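Local coordinates for DegV family protein (Thermus thermophilus, PDB 2DT8) that binds a long-chain fatty acid such as palmitate in a buried cleft between its two alpha/beta domains and also carries a zinc ion, at residues P59-P64 with A265-P270; T115-L120 with G274-S279. One frame throughout, in Å; residues are numbered along the deposited sequence.

Interaction 1. Residues P59-P64 with A265-P270. With PLM (palmitic acid), chain C.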
ATOM      1  N   PRO A  59       9.040  11.062 -12.731  1.00 10.26           N
ATOM      2  CA  PRO A  59       8.488   9.772 -13.098  1.00  9.79           C
ATOM      3  C   PRO A  59       6.959   9.844 -13.083  1.00  8.52           C
ATOM      4  O   PRO A  59       6.357  10.658 -12.394  1.00 10.02           O
ATOM      5  CB  PRO A  59       8.867   8.662 -12.038  1.00  9.82           C
ATOM      6  CG  PRO A  59       8.860   9.491 -10.776  1.00 12.75           C
ATOM      7  CD  PRO A  59       9.551  10.741 -11.230  1.00 10.58           C
ATOM      8  N   THR A  60       6.383   8.968 -13.923  1.00  8.33           N
ATOM      9  CA  THR A  60       4.934   8.919 -13.953  1.00  6.58           C
ATOM     10  C   THR A  60       4.726   7.407 -13.833  1.00  4.99           C
ATOM     11  O   THR A  60       5.656   6.617 -13.929  1.00  5.06           O
ATOM     12  CB  THR A  60       4.129   9.526 -15.142  1.00  6.96           C
ATOM     13  OG1 THR A  60       4.560   8.902 -16.352  1.00  9.13           O
ATOM     14  CG2 THR A  60       4.425  11.027 -15.229  1.00  9.21           C
ATOM     15  N   THR A  61       3.437   7.066 -13.658  1.00  4.93           N
ATOM     16  CA  THR A  61       3.132   5.659 -13.483  1.00  4.64           C
ATOM     17  C   THR A  61       1.884   5.236 -14.307  1.00  6.16           C
ATOM     18  O   THR A  61       1.133   6.114 -14.736  1.00  7.77           O
ATOM     19  CB  THR A  61       2.874   5.214 -11.989  1.00  5.06           C
ATOM     20  OG1 THR A  61       1.780   5.964 -11.448  1.00  6.34           O
ATOM     21  CG2 THR A  61       4.108   5.521 -11.157  1.00  5.92           C
ATOM     22  N   SER A  62       1.699   3.940 -14.539  1.00  6.31           N
ATOM     23  CA  SER A  62       0.574   3.455 -15.318  1.00  6.27           C
ATOM     24  C   SER A  62      -0.026   2.195 -14.689  1.00  6.70           C
ATOM     25  O   SER A  62       0.676   1.316 -14.208  1.00  6.53           O
ATOM     26  CB  SER A  62       1.021   3.097 -16.737  1.00  9.17           C
ATOM     27  OG  SER A  62       1.475   4.248 -17.430  1.00 14.11           O
ATOM     28  N   GLN A  63      -1.365   2.148 -14.781  1.00  6.23           N
ATOM     29  CA  GLN A  63      -2.044   1.027 -14.160  1.00  6.18           C
ATOM     30  C   GLN A  63      -2.052  -0.062 -15.245  1.00  5.45           C
ATOM     31  O   GLN A  63      -1.770   0.199 -16.406  1.00  6.43           O
ATOM     32  CB  GLN A  63      -3.520   1.397 -13.848  1.00  6.46           C
ATOM     33  CG  GLN A  63      -4.418   1.502 -15.090  1.00  7.72           C
ATOM     34  CD  GLN A  63      -4.420   2.881 -15.690  1.00 12.56           C
ATOM     35  OE1 GLN A  63      -3.413   3.583 -15.667  1.00 13.59           O
ATOM     36  NE2 GLN A  63      -5.562   3.282 -16.246  1.00 16.60           N
ATOM     37  N   PRO A  64      -2.381  -1.284 -14.785  1.00  4.52           N
ATOM     38  CA  PRO A  64      -2.402  -2.377 -15.737  1.00  4.99           C
ATOM     39  C   PRO A  64      -3.617  -2.298 -16.707  1.00  6.13           C
ATOM     40  O   PRO A  64      -4.589  -1.622 -16.351  1.00  6.80           O
ATOM     41  CB  PRO A  64      -2.595  -3.713 -14.909  1.00  4.31           C
ATOM     42  CG  PRO A  64      -2.267  -3.256 -13.509  1.00  5.62           C
ATOM     43  CD  PRO A  64      -2.746  -1.820 -13.465  1.00  4.89           C
ATOM     44  N   ALA A 265       6.529   4.815  -4.584  1.00  4.33           N
ATOM     45  CA  ALA A 265       7.556   5.815  -4.303  1.00  4.09           C
ATOM     46  C   ALA A 265       7.568   6.959  -5.316  1.00  4.01           C
ATOM     47  O   ALA A 265       7.991   8.072  -4.987  1.00  5.67           O
ATOM     48  CB  ALA A 265       8.928   5.155  -4.253  1.00  5.56           C
ATOM     49  N   SER A 266       7.123   6.688  -6.541  1.00  4.18           N
ATOM     50  CA  SER A 266       7.066   7.719  -7.589  1.00  5.17           C
ATOM     51  C   SER A 266       6.094   8.834  -7.199  1.00  3.69           C
ATOM     52  O   SER A 266       6.182   9.960  -7.706  1.00  5.93           O
ATOM     53  CB  SER A 266       6.603   7.118  -8.922  1.00  6.03           C
ATOM     54  OG  SER A 266       7.602   6.291  -9.499  1.00  6.73           O
ATOM     55  N   HIS A 267       5.161   8.506  -6.306  1.00  4.77           N
ATOM     56  CA  HIS A 267       4.181   9.476  -5.832  1.00  4.04           C
ATOM     57  C   HIS A 267       4.482  10.034  -4.453  1.00  5.98           C
ATOM     58  O   HIS A 267       4.227  11.203  -4.191  1.00  6.70           O
ATOM     59  CB  HIS A 267       2.794   8.856  -5.857  1.00  5.12           C
ATOM     60  CG  HIS A 267       2.315   8.575  -7.238  1.00  4.45           C
ATOM     61  ND1 HIS A 267       1.693   9.530  -8.023  1.00  6.86           N
ATOM     62  CD2 HIS A 267       2.462   7.485  -8.027  1.00  5.24           C
ATOM     63  CE1 HIS A 267       1.484   9.038  -9.226  1.00  5.95           C
ATOM     64  NE2 HIS A 267       1.943   7.793  -9.257  1.00  6.57           N
ATOM     65  N   THR A 268       5.027   9.218  -3.559  1.00  5.20           N
ATOM     66  CA  THR A 268       5.342   9.736  -2.223  1.00  5.11           C
ATOM     67  C   THR A 268       6.651  10.523  -2.211  1.00  5.48           C
ATOM     68  O   THR A 268       6.778  11.537  -1.515  1.00  6.77           O
ATOM     69  CB  THR A 268       5.432   8.607  -1.181  1.00  5.34           C
ATOM     70  OG1 THR A 268       6.488   7.711  -1.539  1.00  7.03           O
ATOM     71  CG2 THR A 268       4.114   7.827  -1.103  1.00  8.99           C
ATOM     72  N   GLY A 269       7.627  10.051  -2.981  1.00  6.01           N
ATOM     73  CA  GLY A 269       8.900  10.736  -3.049  1.00  5.61           C
ATOM     74  C   GLY A 269       9.936  10.192  -2.088  1.00  5.75           C
ATOM     75  O   GLY A 269       9.686   9.213  -1.387  1.00  6.31           O
ATOM     76  N   PRO A 270      11.119  10.813  -2.031  1.00  4.84           N
ATOM     77  CA  PRO A 270      12.191  10.365  -1.138  1.00  6.67           C
ATOM     78  C   PRO A 270      11.888  10.581   0.340  1.00  5.16           C
ATOM     79  O   PRO A 270      11.022  11.382   0.705  1.00  7.07           O
ATOM     80  CB  PRO A 270      13.398  11.180  -1.609  1.00 10.66           C
ATOM     81  CG  PRO A 270      12.781  12.444  -2.106  1.00 10.19           C
ATOM     82  CD  PRO A 270      11.551  11.962  -2.849  1.00  6.38           C
TER
HETATM   83  C1  PLM C 701      -1.150   4.344 -11.300  1.00  8.51           C
HETATM   84  O1  PLM C 701      -2.432   4.023 -11.486  1.00  9.55           O
HETATM   85  O2  PLM C 701      -0.527   4.865 -12.201  1.00  8.95           O
HETATM   86  C2  PLM C 701      -0.487   4.060  -9.968  1.00  9.45           C
HETATM   87  C3  PLM C 701      -0.793   5.212  -9.003  1.00  8.22           C
HETATM   88  C4  PLM C 701      -0.096   4.978  -7.661  1.00  7.58           C
HETATM   89  C5  PLM C 701      -0.453   6.118  -6.710  1.00  7.98           C
HETATM   90  C6  PLM C 701       0.151   5.865  -5.329  1.00  7.17           C
HETATM   91  C7  PLM C 701      -0.189   7.033  -4.426  1.00  7.63           C
HETATM   92  C8  PLM C 701       0.217   6.720  -3.005  1.00 13.36           C
HETATM   93  C9  PLM C 701      -0.434   7.754  -2.089  1.00 15.61           C
HETATM   94  CA  PLM C 701       0.366   7.879  -0.807  1.00 21.35           C
HETATM   95  CB  PLM C 701      -0.109   6.800   0.148  1.00 17.45           C
HETATM   96  CC  PLM C 701       0.988   5.761   0.301  1.00 18.93           C
HETATM   97  CD  PLM C 701       1.329   5.619   1.772  1.00 18.40           C
HETATM   98  CE  PLM C 701       2.552   4.715   1.911  1.00 18.02           C
HETATM   99  CF  PLM C 701       2.981   4.647   3.384  1.00 20.33           C
HETATM  100  CG  PLM C 701       2.069   3.683   4.143  1.00 21.36           C

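Interaction 2. Residues T115-L120 with G274-S279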
ATOM      1  N   THR A 115      -9.526  -1.862  -1.773  1.00  5.29           N
ATOM      2  CA  THR A 115      -9.123  -1.835  -0.370  1.00  5.82           C
ATOM      3  C   THR A 115      -9.043  -0.450   0.241  1.00  7.04           C
ATOM      4  O   THR A 115      -8.951  -0.323   1.463  1.00  6.89           O
ATOM      5  CB  THR A 115      -7.735  -2.448  -0.171  1.00  5.23           C
ATOM      6  OG1 THR A 115      -6.771  -1.647  -0.875  1.00  6.38           O
ATOM      7  CG2 THR A 115      -7.694  -3.893  -0.672  1.00  7.81           C
ATOM      8  N   GLN A 116      -9.065   0.582  -0.598  1.00  5.72           N
ATOM      9  CA  GLN A 116      -8.933   1.967  -0.137  1.00  5.11           C
ATOM     10  C   GLN A 116      -7.595   2.168   0.574  1.00  4.77           C
ATOM     11  O   GLN A 116      -7.444   3.053   1.417  1.00  7.11           O
ATOM     12  CB  GLN A 116     -10.082   2.371   0.797  1.00  8.11           C
ATOM     13  CG  GLN A 116     -11.435   2.462   0.089  1.00  6.67           C
ATOM     14  CD  GLN A 116     -12.480   3.143   0.939  1.00  9.26           C
ATOM     15  OE1 GLN A 116     -12.484   3.001   2.152  1.00  9.93           O
ATOM     16  NE2 GLN A 116     -13.386   3.880   0.300  1.00 14.47           N
ATOM     17  N   ALA A 117      -6.623   1.340   0.205  1.00  4.56           N
ATOM     18  CA  ALA A 117      -5.296   1.423   0.801  1.00  4.46           C
ATOM     19  C   ALA A 117      -4.220   1.426  -0.275  1.00  4.80           C
ATOM     20  O   ALA A 117      -4.513   1.390  -1.474  1.00  5.17           O
ATOM     21  CB  ALA A 117      -5.078   0.254   1.754  1.00  5.56           C
ATOM     22  N   ALA A 118      -2.965   1.450   0.159  1.00  5.09           N
ATOM     23  CA  ALA A 118      -1.835   1.455  -0.762  1.00  5.14           C
ATOM     24  C   ALA A 118      -0.647   0.739  -0.112  1.00  4.79           C
ATOM     25  O   ALA A 118      -0.599   0.606   1.107  1.00  4.99           O
ATOM     26  CB  ALA A 118      -1.459   2.909  -1.106  1.00  6.13           C
ATOM     27  N   SER A 119       0.312   0.300  -0.927  1.00  4.14           N
ATOM     28  CA  SER A 119       1.505  -0.406  -0.446  1.00  4.31           C
ATOM     29  C   SER A 119       1.086  -1.571   0.467  1.00  4.02           C
ATOM     30  O   SER A 119       0.093  -2.251   0.181  1.00  3.82           O
ATOM     31  CB  SER A 119       2.445   0.576   0.274  1.00  4.50           C
ATOM     32  OG  SER A 119       3.676  -0.047   0.588  1.00  5.20           O
ATOM     33  N   LEU A 120       1.817  -1.810   1.558  1.00  4.91           N
ATOM     34  CA  LEU A 120       1.464  -2.910   2.462  1.00  5.50           C
ATOM     35  C   LEU A 120       0.091  -2.776   3.117  1.00  5.67           C
ATOM     36  O   LEU A 120      -0.360  -3.695   3.802  1.00  5.42           O
ATOM     37  CB  LEU A 120       2.545  -3.114   3.527  1.00  7.84           C
ATOM     38  CG  LEU A 120       3.710  -3.970   3.033  1.00  6.15           C
ATOM     39  CD1 LEU A 120       4.729  -4.123   4.152  1.00 10.20           C
ATOM     40  CD2 LEU A 120       3.205  -5.333   2.588  1.00  8.39           C
ATOM     41  N   GLY A 274       6.681   5.144   7.384  1.00  4.80           N
ATOM     42  CA  GLY A 274       5.439   5.104   8.136  1.00  5.43           C
ATOM     43  C   GLY A 274       5.075   3.625   8.289  1.00  4.97           C
ATOM     44  O   GLY A 274       5.891   2.734   8.093  1.00  5.21           O
ATOM     45  N   PHE A 275       3.786   3.433   8.624  1.00  4.17           N
ATOM     46  CA  PHE A 275       3.341   2.069   8.825  1.00  3.40           C
ATOM     47  C   PHE A 275       1.818   1.945   8.759  1.00  3.82           C
ATOM     48  O   PHE A 275       1.080   2.887   9.013  1.00  5.41           O
ATOM     49  CB  PHE A 275       3.861   1.250  10.029  1.00  5.30           C
ATOM     50  CG  PHE A 275       3.291   1.803  11.302  1.00  4.38           C
ATOM     51  CD1 PHE A 275       3.847   2.943  11.866  1.00  6.22           C
ATOM     52  CD2 PHE A 275       2.233   1.159  11.924  1.00  6.61           C
ATOM     53  CE1 PHE A 275       3.343   3.438  13.059  1.00  7.12           C
ATOM     54  CE2 PHE A 275       1.732   1.663  13.121  1.00  8.02           C
ATOM     55  CZ  PHE A 275       2.282   2.803  13.693  1.00  7.78           C
ATOM     56  N   TYR A 276       1.406   0.733   8.348  1.00  4.51           N
ATOM     57  CA  TYR A 276      -0.023   0.485   8.309  1.00  3.73           C
ATOM     58  C   TYR A 276      -0.189  -0.521   9.450  1.00  6.24           C
ATOM     59  O   TYR A 276       0.757  -1.155   9.897  1.00  5.82           O
ATOM     60  CB  TYR A 276      -0.314  -0.315   6.995  1.00  5.26           C
ATOM     61  CG  TYR A 276      -1.071   0.530   6.033  1.00  5.56           C
ATOM     62  CD1 TYR A 276      -2.453   0.646   6.148  1.00  6.33           C
ATOM     63  CD2 TYR A 276      -0.406   1.196   5.002  1.00  4.79           C
ATOM     64  CE1 TYR A 276      -3.165   1.427   5.249  1.00  6.73           C
ATOM     65  CE2 TYR A 276      -1.119   1.968   4.097  1.00  5.42           C
ATOM     66  CZ  TYR A 276      -2.492   2.081   4.215  1.00  6.54           C
ATOM     67  OH  TYR A 276      -3.207   2.865   3.331  1.00  7.27           O
ATOM     68  N   ALA A 277      -1.456  -0.606   9.893  1.00  5.22           N
ATOM     69  CA  ALA A 277      -1.730  -1.543  10.966  1.00  4.77           C
ATOM     70  C   ALA A 277      -3.294  -1.999  11.182  1.00  6.45           C
ATOM     71  O   ALA A 277      -4.147  -1.238  10.736  1.00  6.49           O
ATOM     72  CB  ALA A 277      -1.356  -1.134  12.469  1.00  7.28           C
ATOM     73  N   TYR A 278      -3.581  -3.178  11.716  1.00  5.14           N
ATOM     74  CA  TYR A 278      -4.966  -3.584  11.956  1.00  5.96           C
ATOM     75  C   TYR A 278      -4.939  -4.545  13.125  1.00  6.98           C
ATOM     76  O   TYR A 278      -3.862  -4.973  13.553  1.00  6.88           O
ATOM     77  CB  TYR A 278      -5.632  -4.245  10.739  1.00  5.45           C
ATOM     78  CG  TYR A 278      -5.176  -5.645  10.411  1.00  4.22           C
ATOM     79  CD1 TYR A 278      -4.061  -5.861   9.602  1.00  4.27           C
ATOM     80  CD2 TYR A 278      -5.876  -6.757  10.885  1.00  5.61           C
ATOM     81  CE1 TYR A 278      -3.656  -7.141   9.270  1.00  5.75           C
ATOM     82  CE2 TYR A 278      -5.472  -8.052  10.560  1.00  5.49           C
ATOM     83  CZ  TYR A 278      -4.360  -8.236   9.751  1.00  6.17           C
ATOM     84  OH  TYR A 278      -3.942  -9.503   9.434  1.00  7.79           O
ATOM     85  N   SER A 279      -6.106  -4.864  13.660  1.00  7.24           N
ATOM     86  CA  SER A 279      -6.183  -5.774  14.794  1.00  7.62           C
ATOM     87  C   SER A 279      -7.148  -6.901  14.511  1.00  9.94           C
ATOM     88  O   SER A 279      -7.957  -6.826  13.582  1.00  8.64           O
ATOM     89  CB  SER A 279      -6.618  -5.023  16.052  1.00  8.68           C
ATOM     90  OG  SER A 279      -7.939  -4.525  15.915  1.00  8.43           O
TER
HETATM   91  O   HOH W   1      -5.737   3.289   3.806  1.00  6.25           O

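Interaction 1. Residues P59-P64 with A265-P270
Thr61 and His267 reach for each other from opposite directions, and their polar ends meet beside the carboxyl group of a bound palmitic acid. NE2 of the imidazole donates to Thr61 OG1 at 2.9 Å. The hydroxyl sits at the edge of the ring and only 2° out of its plane, so the N-H points squarely at it. Since Thr61 OG1 accepts from the ring, its own hydrogen is left for the fatty acid, and it donates to palmitate O2 at 2.7 Å. The result is a chain of two hydrogen bonds running from ring nitrogen to hydroxyl to carboxyl oxygen, which fixes the rotation of the threonine hydroxyl. A chi1 of 59° puts OG1 between the backbone N and the carbonyl carbon and leaves the methyl beside the backbone N, where Thr61 CG2 packs against Ser266 CB at 3.7 Å.

The same imidazole serves the lipid with one of its faces: palmitate C5 lies 3.5 Å from His267 CD2, above the ring and offset toward its rim, and the neighbouring C4 follows it. Further along the chain, Thr268 CG2 approaches palmitate carbon CA at 3.8 Å. Away from the lipid, the ring of Pro59 closes the contact, its CG resting 3.7 Å from Ser266 OG. That hydroxyl is bonded to the carbonyl of Ala262, one turn back in helix 262-268, while Ile48 of helix 45-53 packs on both Pro59 and Ser266.

Ser93 OG is also hydrogen-bonded to the palmitate. Strand 60-62 therefore supplies a head-group ligand, and the end of helix 262-268 both orients that ligand and lines the tail: this is the head-group end of the fatty-acid site of a DegV-family protein, a polar grip on the carboxyl group followed by side chains packed along the tail.

Interaction 2. Residues T115-L120 with G274-S279
Tyr276 sends its ring from strand 273-279 into the loop that precedes helix 120-135, and Ala117 and Ala118 receive it. The phenol oxygen OH lies 3.6 Å from Ala117 CB. It also accepts a weak bond from Ala118 N, 3.5 Å away with an N-H...O angle of 143°. Ala118 O lies 3.3 Å from Tyr276 CE2 and meets the ring obliquely.

A water in the plane of the ring gives the hydroxyl a closer partner, at 2.6 Å from Tyr276 OH, and donates to Gln116 O. The loop is linked to the tyrosine weakly by its own N-H and more closely through the water.

Within the loop, Thr115 OG1 accepts from Ala117 N at 3.2 Å, forming an ST turn, and a backbone hydrogen bond joins Ala117 to Ser89. On the strand's part, 273-279 is held in its sheet by backbone bonds of Tyr276 with Tyr228, and Met124 packs on the Tyr276 side chain. Both Ala118 and Tyr276 touch the palmitic acid, so this buried meeting of an N-terminal-half loop with the C-terminal strand forms part of the wall of the DegV fatty-acid pocket.

From the N terminus, the chain passes residues 59-64, on a short strand of the six-stranded sheet, and then 115-120, in the loop after strand 110-114 of that same sheet. Much later it reaches 265-270 and 274-279, which follow closely on one another. Interaction 1 closes a loop of 200 intervening residues, interaction 2 one of 153. Because their segments alternate, the two loops cross. Each joins the six-stranded sheet region to the C-terminal end of the chain: interaction 1 through helix 262-268, interaction 2 through strand 273-279 of the four-stranded sheet. Their centres are 18 Å apart, and the palmitic acid touches both.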